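Side-chain contacts in putative glucarate dehydratase (Pseudomonas fluorescens, PDB 4IT1), which probably catalyses the magnesium-dependent dehydration of D-glucarate to 5-dehydro-4-deoxy-D-glucarate: residues 93-96 with 97-100; 100-103 with 104-108; 150-153 with 154-158; 404-408 with 409-413. All blocks are in the same frame, centred on the assembly; numbering follows the deposited sequence.

Contact 1: residues 93-96 with 97-100; sequences FNLN and QLRR
Asn94 caps the start of helix 95-107 by reaching over to Gln97. Its CG stands anti to the backbone N (chi1 -157°), which swings OD1 back over the first turn. There Asn94 OD1 accepts from Gln97 N at 3.1 Å. The donor sits well above the carbonyl plane of the Asn94 amide, 55° out of it. Asn94 OD1 also rests 3.4 Å from Gln97 CB. The Asn94 amide thus lies against the root of the Gln97 side chain as well. Behind the cap, Leu95 N bonds to Phe93 O at 2.8 Å in an inverse gamma turn centred on Asn94.

The tight part is the buried leucine pair. Leu95 and Leu98 lie side by side and point the same way, with Leu95 CD2 3.6 Å from Leu98 CD2. The looser side carries polar, partly exposed chains. Arg100 bends at chi3 and lays one guanidinium face over Asn96 O. Arg100 NH1 then donates to Gln97 OE1 at 3.1 Å, with the oxygen close to the guanidinium plane. Asn96 ND2 bonds Gly158 O and Ala360 O of the second subunit.

Leu95 and Leu98 pack on Tyr133 of helix 128-148, and Leu95 also meets Phe140 there. Arg99 lies in a cation-pi contact with Tyr133 and forms a salt bridge to Asp324 of helix 322-334.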
# COMPACT_ATOMS: atom_id res chain seq x y z
N PHE A 93 14.35 -4.41 -10.11
CA PHE A 93 12.94 -4.65 -9.84
C PHE A 93 12.76 -5.32 -8.49
O PHE A 93 11.73 -5.15 -7.84
CB PHE A 93 12.32 -5.52 -10.94
CG PHE A 93 12.11 -4.79 -12.24
CD1 PHE A 93 10.93 -4.10 -12.48
CD2 PHE A 93 13.11 -4.78 -13.21
CE1 PHE A 93 10.75 -3.41 -13.67
CE2 PHE A 93 12.93 -4.10 -14.40
CZ PHE A 93 11.75 -3.41 -14.63
N ASN A 94 13.78 -6.08 -8.08
CA ASN A 94 13.75 -6.78 -6.80
C ASN A 94 14.01 -5.82 -5.64
O ASN A 94 15.09 -5.80 -5.05
CB ASN A 94 14.76 -7.93 -6.79
CG ASN A 94 14.41 -9.00 -5.77
OD1 ASN A 94 13.65 -8.77 -4.83
ND2 ASN A 94 14.98 -10.18 -5.96
N LEU A 95 13.00 -5.01 -5.33
CA LEU A 95 13.06 -4.05 -4.24
C LEU A 95 12.96 -4.71 -2.87
O LEU A 95 13.45 -4.17 -1.88
CB LEU A 95 11.97 -2.99 -4.41
CG LEU A 95 12.23 -1.87 -5.42
CD1 LEU A 95 10.93 -1.18 -5.76
CD2 LEU A 95 13.23 -0.86 -4.89
N ASN A 96 12.32 -5.88 -2.81
CA ASN A 96 12.29 -6.67 -1.57
C ASN A 96 13.68 -7.17 -1.14
O ASN A 96 13.97 -7.24 0.05
CB ASN A 96 11.31 -7.84 -1.70
CG ASN A 96 9.85 -7.39 -1.66
OD1 ASN A 96 9.54 -6.31 -1.15
ND2 ASN A 96 8.96 -8.22 -2.20
N GLN A 97 14.51 -7.51 -2.13
CA GLN A 97 15.94 -7.77 -1.91
C GLN A 97 16.60 -6.52 -1.34
O GLN A 97 17.23 -6.58 -0.29
CB GLN A 97 16.62 -8.19 -3.22
CG GLN A 97 18.13 -8.38 -3.16
CD GLN A 97 18.53 -9.79 -2.77
OE1 GLN A 97 18.52 -10.16 -1.59
NE2 GLN A 97 18.89 -10.60 -3.77
N LEU A 98 16.44 -5.39 -2.03
CA LEU A 98 16.97 -4.10 -1.58
C LEU A 98 16.61 -3.76 -0.12
O LEU A 98 17.43 -3.19 0.60
CB LEU A 98 16.54 -2.95 -2.50
CG LEU A 98 16.86 -1.53 -1.99
CD1 LEU A 98 18.36 -1.27 -1.96
CD2 LEU A 98 16.16 -0.44 -2.78
N ARG A 99 15.39 -4.10 0.29
CA ARG A 99 14.95 -3.90 1.68
C ARG A 99 15.72 -4.79 2.65
O ARG A 99 16.24 -4.31 3.66
CB ARG A 99 13.44 -4.10 1.82
CG ARG A 99 12.89 -3.68 3.18
CD ARG A 99 11.36 -3.69 3.23
NE ARG A 99 10.77 -2.44 2.74
CZ ARG A 99 10.64 -1.32 3.46
NH1 ARG A 99 11.07 -1.27 4.71
NH2 ARG A 99 10.09 -0.25 2.92
N ARG A 100 15.80 -6.09 2.35
CA ARG A 100 16.51 -7.04 3.22
C ARG A 100 17.98 -6.66 3.39
O ARG A 100 18.55 -6.85 4.47
CB ARG A 100 16.40 -8.46 2.69
CG ARG A 100 15.11 -9.18 3.06
CD ARG A 100 15.15 -10.64 2.64
NE ARG A 100 15.73 -10.79 1.30
CZ ARG A 100 15.05 -11.06 0.19
NH1 ARG A 100 15.69 -11.17 -0.96
NH2 ARG A 100 13.74 -11.24 0.23

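Contact 2: residues 100-103 with 104-108; sequences RIVQ and TTVAA
Thr104 and Thr105 have nearly the same first torsion (chi1 -65° and -53°). It places each OG1 beside its own backbone N and anti to the carbonyl carbon, facing the carbonyl four residues back. These are the last turns of helix 95-107, in the N-terminal domain of the mandelate racemase/muconate lactonizing enzyme family.

Arg100 O is gripped twice. Thr104 N and Thr104 OG1, each 3.1 Å from Arg100 O, approach it from opposite faces of the carbonyl plane. Ile101 O also has two donors. Thr105 N donates to Ile101 O at 3.1 Å, and Thr105 OG1 comes closer, 2.9 Å from Ile101 O, from 39° above the plane. The Thr105 hydroxyl is buried and also accepts from Gln86 NE2 of helix 74-87. With a valine here, Ile101 O would probably lose its second donor and Gln86 would be left without its mate.

Val102 lies between two helices, on Val83 of helix 74-87 and Ala132 of helix 128-148. Val106 lies on Ala128 and Val129 of helix 128-148. The two valines barely touch each other, with Val102 CG1 4.4 Å from Val106 CG2. That same CG2 of Val106 rests closer to the backbone, 3.3 Å from Val102 O.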
# COMPACT_ATOMS: atom_id res chain seq x y z
N ARG A 100 15.80 -6.09 2.35
CA ARG A 100 16.51 -7.04 3.22
C ARG A 100 17.98 -6.66 3.39
O ARG A 100 18.55 -6.85 4.47
CB ARG A 100 16.40 -8.46 2.69
CG ARG A 100 15.11 -9.18 3.06
CD ARG A 100 15.15 -10.64 2.64
NE ARG A 100 15.73 -10.79 1.30
CZ ARG A 100 15.05 -11.06 0.19
NH1 ARG A 100 15.69 -11.17 -0.96
NH2 ARG A 100 13.74 -11.24 0.23
N ILE A 101 18.57 -6.11 2.33
CA ILE A 101 19.95 -5.63 2.34
C ILE A 101 20.13 -4.42 3.27
O ILE A 101 21.03 -4.42 4.11
CB ILE A 101 20.45 -5.34 0.90
CG1 ILE A 101 20.72 -6.66 0.18
CG2 ILE A 101 21.69 -4.45 0.89
CD1 ILE A 101 20.91 -6.52 -1.31
N VAL A 102 19.26 -3.42 3.13
CA VAL A 102 19.31 -2.23 3.99
C VAL A 102 19.14 -2.59 5.46
O VAL A 102 19.79 -2.00 6.33
CB VAL A 102 18.26 -1.17 3.57
CG1 VAL A 102 18.21 -0.03 4.59
CG2 VAL A 102 18.56 -0.61 2.19
N GLN A 103 18.29 -3.58 5.75
CA GLN A 103 18.06 -4.04 7.12
C GLN A 103 19.30 -4.70 7.73
O GLN A 103 19.65 -4.44 8.87
CB GLN A 103 16.86 -4.98 7.20
CG GLN A 103 15.52 -4.30 6.95
CD GLN A 103 14.38 -5.27 6.67
OE1 GLN A 103 13.22 -4.98 6.96
NE2 GLN A 103 14.70 -6.43 6.10
N THR A 104 19.96 -5.56 6.95
CA THR A 104 21.17 -6.25 7.39
C THR A 104 22.30 -5.27 7.70
O THR A 104 23.01 -5.41 8.70
CB THR A 104 21.64 -7.27 6.33
OG1 THR A 104 20.64 -8.29 6.22
CG2 THR A 104 22.96 -7.92 6.72
N THR A 105 22.43 -4.27 6.85
CA THR A 105 23.44 -3.23 6.99
C THR A 105 23.22 -2.39 8.25
O THR A 105 24.16 -2.16 9.02
CB THR A 105 23.47 -2.35 5.74
OG1 THR A 105 23.63 -3.18 4.58
CG2 THR A 105 24.61 -1.34 5.80
N VAL A 106 21.98 -1.94 8.46
CA VAL A 106 21.63 -1.14 9.64
C VAL A 106 21.81 -1.94 10.94
O VAL A 106 22.25 -1.40 11.95
CB VAL A 106 20.19 -0.57 9.55
CG1 VAL A 106 19.72 -0.03 10.89
CG2 VAL A 106 20.12 0.51 8.49
N ALA A 107 21.47 -3.23 10.90
CA ALA A 107 21.66 -4.13 12.03
C ALA A 107 23.13 -4.22 12.46
O ALA A 107 23.43 -4.45 13.63
CB ALA A 107 21.12 -5.51 11.71
N ALA A 108 24.04 -4.02 11.50
CA ALA A 108 25.48 -4.05 11.75
C ALA A 108 26.04 -2.64 11.96
O ALA A 108 27.14 -2.31 11.51
CB ALA A 108 26.20 -4.74 10.60

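Contact 3: residues 150-153 with 154-158; sequences VPLV and DLLGG
Val153 O is the polar centre of this buried turn, accepting from Leu156 N and Gly158 N, both at 3.0 Å, on opposite faces of its carbonyl plane. The Gly158 bond pairs with a weak one from Gly157 N to Asp154 O, the pattern of a Schellman motif. The turn lies in the loop between helix 128-148 and strand 163-170 of the barrel. At the backbone angles of both glycines a CB would jam against the preceding carbonyl. Earlier in the loop, Asp154 N bonds to Pro151 O and Leu155 N to Leu152 O.

The charged contact is made by Asp154. Asp154 OD2 forms a salt bridge to Arg398 and lies on the proline ring, 3.5 Å from Pro151 CD. An alanine in its place would probably leave the Arg398 charge without its mate and uncover that side of the ring.

Among apolar contacts, Leu152 and Leu156 run obliquely past each other, Leu152 CD2 3.9 Å from Leu156 CD1, between helices 128-148 and 322-334. Val153 fits against Ala360 of helix 348-360. With chi1 at 66°, Val153 CG1 sits between the backbone N and carbonyl carbon, 3.8 Å from Asp154 OD1, while Val153 CG2 lies 3.7 Å from Gly158 C.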
# COMPACT_ATOMS: atom_id res chain seq x y z
N VAL A 150 8.58 5.24 -19.80
CA VAL A 150 7.38 5.84 -19.21
C VAL A 150 7.73 6.75 -18.04
O VAL A 150 8.75 6.53 -17.39
CB VAL A 150 6.37 4.76 -18.75
CG1 VAL A 150 5.84 3.97 -19.94
CG2 VAL A 150 7.00 3.83 -17.72
N PRO A 151 6.90 7.78 -17.76
CA PRO A 151 7.16 8.60 -16.57
C PRO A 151 7.00 7.76 -15.30
O PRO A 151 6.30 6.74 -15.32
CB PRO A 151 6.10 9.70 -16.64
CG PRO A 151 5.06 9.20 -17.59
CD PRO A 151 5.77 8.30 -18.55
N LEU A 152 7.67 8.16 -14.22
CA LEU A 152 7.74 7.33 -13.02
C LEU A 152 6.34 7.00 -12.51
O LEU A 152 6.04 5.85 -12.22
CB LEU A 152 8.60 8.00 -11.93
CG LEU A 152 9.26 7.11 -10.87
CD1 LEU A 152 10.38 7.86 -10.18
CD2 LEU A 152 8.27 6.59 -9.83
N VAL A 153 5.50 8.03 -12.45
CA VAL A 153 4.12 7.91 -11.99
C VAL A 153 3.35 6.69 -12.55
O VAL A 153 2.49 6.13 -11.87
CB VAL A 153 3.36 9.24 -12.23
CG1 VAL A 153 3.20 9.53 -13.72
CG2 VAL A 153 2.02 9.24 -11.51
N ASP A 154 3.70 6.27 -13.78
CA ASP A 154 3.05 5.14 -14.44
C ASP A 154 3.36 3.80 -13.77
O ASP A 154 2.54 2.87 -13.81
CB ASP A 154 3.39 5.09 -15.93
CG ASP A 154 2.68 6.19 -16.75
OD1 ASP A 154 1.83 6.92 -16.18
OD2 ASP A 154 2.96 6.31 -17.96
N LEU A 155 4.54 3.71 -13.15
CA LEU A 155 4.92 2.56 -12.33
C LEU A 155 4.04 2.47 -11.09
O LEU A 155 3.83 1.39 -10.55
CB LEU A 155 6.38 2.66 -11.90
CG LEU A 155 7.45 2.40 -12.95
CD1 LEU A 155 8.73 3.11 -12.54
CD2 LEU A 155 7.68 0.91 -13.12
N LEU A 156 3.55 3.62 -10.65
CA LEU A 156 2.75 3.72 -9.44
C LEU A 156 1.24 3.74 -9.75
O LEU A 156 0.45 4.25 -8.95
CB LEU A 156 3.16 4.97 -8.65
CG LEU A 156 4.66 5.28 -8.50
CD1 LEU A 156 4.89 6.63 -7.84
CD2 LEU A 156 5.38 4.18 -7.74
N GLY A 157 0.85 3.20 -10.91
CA GLY A 157 -0.56 3.11 -11.31
C GLY A 157 -1.14 4.21 -12.19
O GLY A 157 -2.31 4.15 -12.56
N GLY A 158 -0.34 5.23 -12.51
CA GLY A 158 -0.76 6.31 -13.40
C GLY A 158 -1.13 7.61 -12.71
O GLY A 158 -1.50 7.61 -11.54

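Contact 4: residues 404-408 with 409-413; sequences LELDH and DQLGK
Asp407 meets Gln410 and Asp409 as the N-cap of helix 408-421. Its side chain can be followed outward. Asp407 CB lies 3.9 Å from Gln410 CB. The next bond puts CG anti to the backbone N (chi1 -173°), turned to the helix start, and Asp407 CG rests 3.8 Å from Gln410 CG. At the tip the two oxygens part. Asp407 OD1 takes two weak bonds, from Asp409 N at 3.2 Å and from Gln410 N at 3.4 Å. OD2 lies instead on Gln410 CG. The negative charge at the helix N-terminus is likely to suit the helix dipole. The backbone adds a shorter bond, Leu411 N to Asp407 O at 2.8 Å, nearly along the C=O axis.

Beyond the cap, His408 ND1 donates back to Leu406 O at 3.3 Å. That oxygen lies at the edge of the imidazole, in its plane. Gln410 has its amide occupied at both ends: OE1 accepts from Lys413 NZ, and NE2 donates to Asp378 O and Glu380 O.

The apolar side is lighter, with Leu406 CD1 4.4 Å from Leu411 CD2. Before the helix, Glu405 and Asp407 make backbone bonds to Lys383 and Val381. Both leucines rest on Ile55 of strand 50-60, which sets the helix start beside the three-stranded antiparallel sheet.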
# COMPACT_ATOMS: atom_id res chain seq x y z
N LEU A 404 14.77 13.95 -15.60
CA LEU A 404 15.84 14.83 -15.14
C LEU A 404 17.22 14.24 -15.45
O LEU A 404 17.41 13.02 -15.43
CB LEU A 404 15.71 15.09 -13.64
CG LEU A 404 14.50 15.83 -13.06
CD1 LEU A 404 14.58 15.78 -11.54
CD2 LEU A 404 14.43 17.28 -13.54
N GLU A 405 18.17 15.13 -15.72
CA GLU A 405 19.55 14.71 -16.01
C GLU A 405 20.57 15.47 -15.17
O GLU A 405 20.48 16.69 -15.00
CB GLU A 405 19.85 14.83 -17.51
CG GLU A 405 19.26 13.70 -18.34
CD GLU A 405 19.40 13.89 -19.84
OE1 GLU A 405 19.87 14.96 -20.28
OE2 GLU A 405 19.02 12.96 -20.59
N LEU A 406 21.54 14.72 -14.63
CA LEU A 406 22.59 15.29 -13.79
C LEU A 406 23.57 16.17 -14.56
O LEU A 406 24.20 15.72 -15.52
CB LEU A 406 23.38 14.19 -13.08
CG LEU A 406 22.93 13.72 -11.70
CD1 LEU A 406 23.96 12.74 -11.16
CD2 LEU A 406 22.75 14.88 -10.73
N ASP A 407 23.68 17.42 -14.14
CA ASP A 407 24.74 18.31 -14.59
C ASP A 407 25.99 17.99 -13.77
O ASP A 407 26.16 18.50 -12.66
CB ASP A 407 24.31 19.77 -14.42
CG ASP A 407 25.30 20.76 -15.04
OD1 ASP A 407 26.46 20.39 -15.32
OD2 ASP A 407 24.90 21.93 -15.25
N HIS A 408 26.85 17.13 -14.32
CA HIS A 408 28.05 16.65 -13.62
C HIS A 408 29.04 17.75 -13.25
O HIS A 408 29.86 17.57 -12.34
CB HIS A 408 28.75 15.58 -14.45
CG HIS A 408 28.14 14.23 -14.34
ND1 HIS A 408 26.84 13.96 -14.74
CD2 HIS A 408 28.64 13.05 -13.89
CE1 HIS A 408 26.57 12.69 -14.53
NE2 HIS A 408 27.65 12.11 -14.01
N ASP A 409 28.96 18.88 -13.95
CA ASP A 409 29.76 20.06 -13.63
C ASP A 409 29.25 20.76 -12.37
O ASP A 409 30.02 21.05 -11.46
CB ASP A 409 29.79 21.05 -14.80
CG ASP A 409 30.63 20.55 -15.97
OD1 ASP A 409 31.06 19.37 -15.98
OD2 ASP A 409 30.87 21.36 -16.90
N GLN A 410 27.94 21.01 -12.33
CA GLN A 410 27.29 21.57 -11.15
C GLN A 410 27.43 20.62 -9.96
O GLN A 410 27.59 21.07 -8.82
CB GLN A 410 25.81 21.86 -11.43
CG GLN A 410 25.55 23.17 -12.14
CD GLN A 410 25.71 24.39 -11.25
OE1 GLN A 410 26.48 25.30 -11.57
NE2 GLN A 410 24.98 24.43 -10.14
N LEU A 411 27.37 19.32 -10.24
CA LEU A 411 27.56 18.27 -9.22
C LEU A 411 28.93 18.39 -8.54
O LEU A 411 29.00 18.59 -7.33
CB LEU A 411 27.39 16.88 -9.83
CG LEU A 411 27.53 15.68 -8.88
CD1 LEU A 411 26.34 15.59 -7.93
CD2 LEU A 411 27.72 14.38 -9.64
N GLY A 412 30.00 18.27 -9.33
CA GLY A 412 31.37 18.45 -8.85
C GLY A 412 31.56 19.73 -8.05
O GLY A 412 32.26 19.74 -7.04
N LYS A 413 30.91 20.81 -8.50
CA LYS A 413 31.04 22.12 -7.86
C LYS A 413 30.46 22.15 -6.45
O LYS A 413 31.11 22.64 -5.52
CB LYS A 413 30.36 23.21 -8.71
CG LYS A 413 30.64 24.63 -8.24
CD LYS A 413 29.93 25.67 -9.08
CE LYS A 413 28.44 25.74 -8.76
NZ LYS A 413 27.75 26.81 -9.52

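Contacts 1 and 2 follow one another along helix 95-107. They share Arg100, and their centres are 12 Å apart. Contact 3 comes later, past helix 128-148, which packs against all three. Within one chain its nearest atoms are about 5 Å from those of contact 1. These two meet across the dimer instead, where contact 1 of one subunit touches contact 3 of the other. Contact 4 stands apart, its nearest atoms about 9 Å from contact 3 and about 17 Å from contact 1. It opens the late helix 408-421. All four lie away from the magnesium held by Asp243, Glu268 and Asn291, and from the predicted proton acceptors Lys215 and His342.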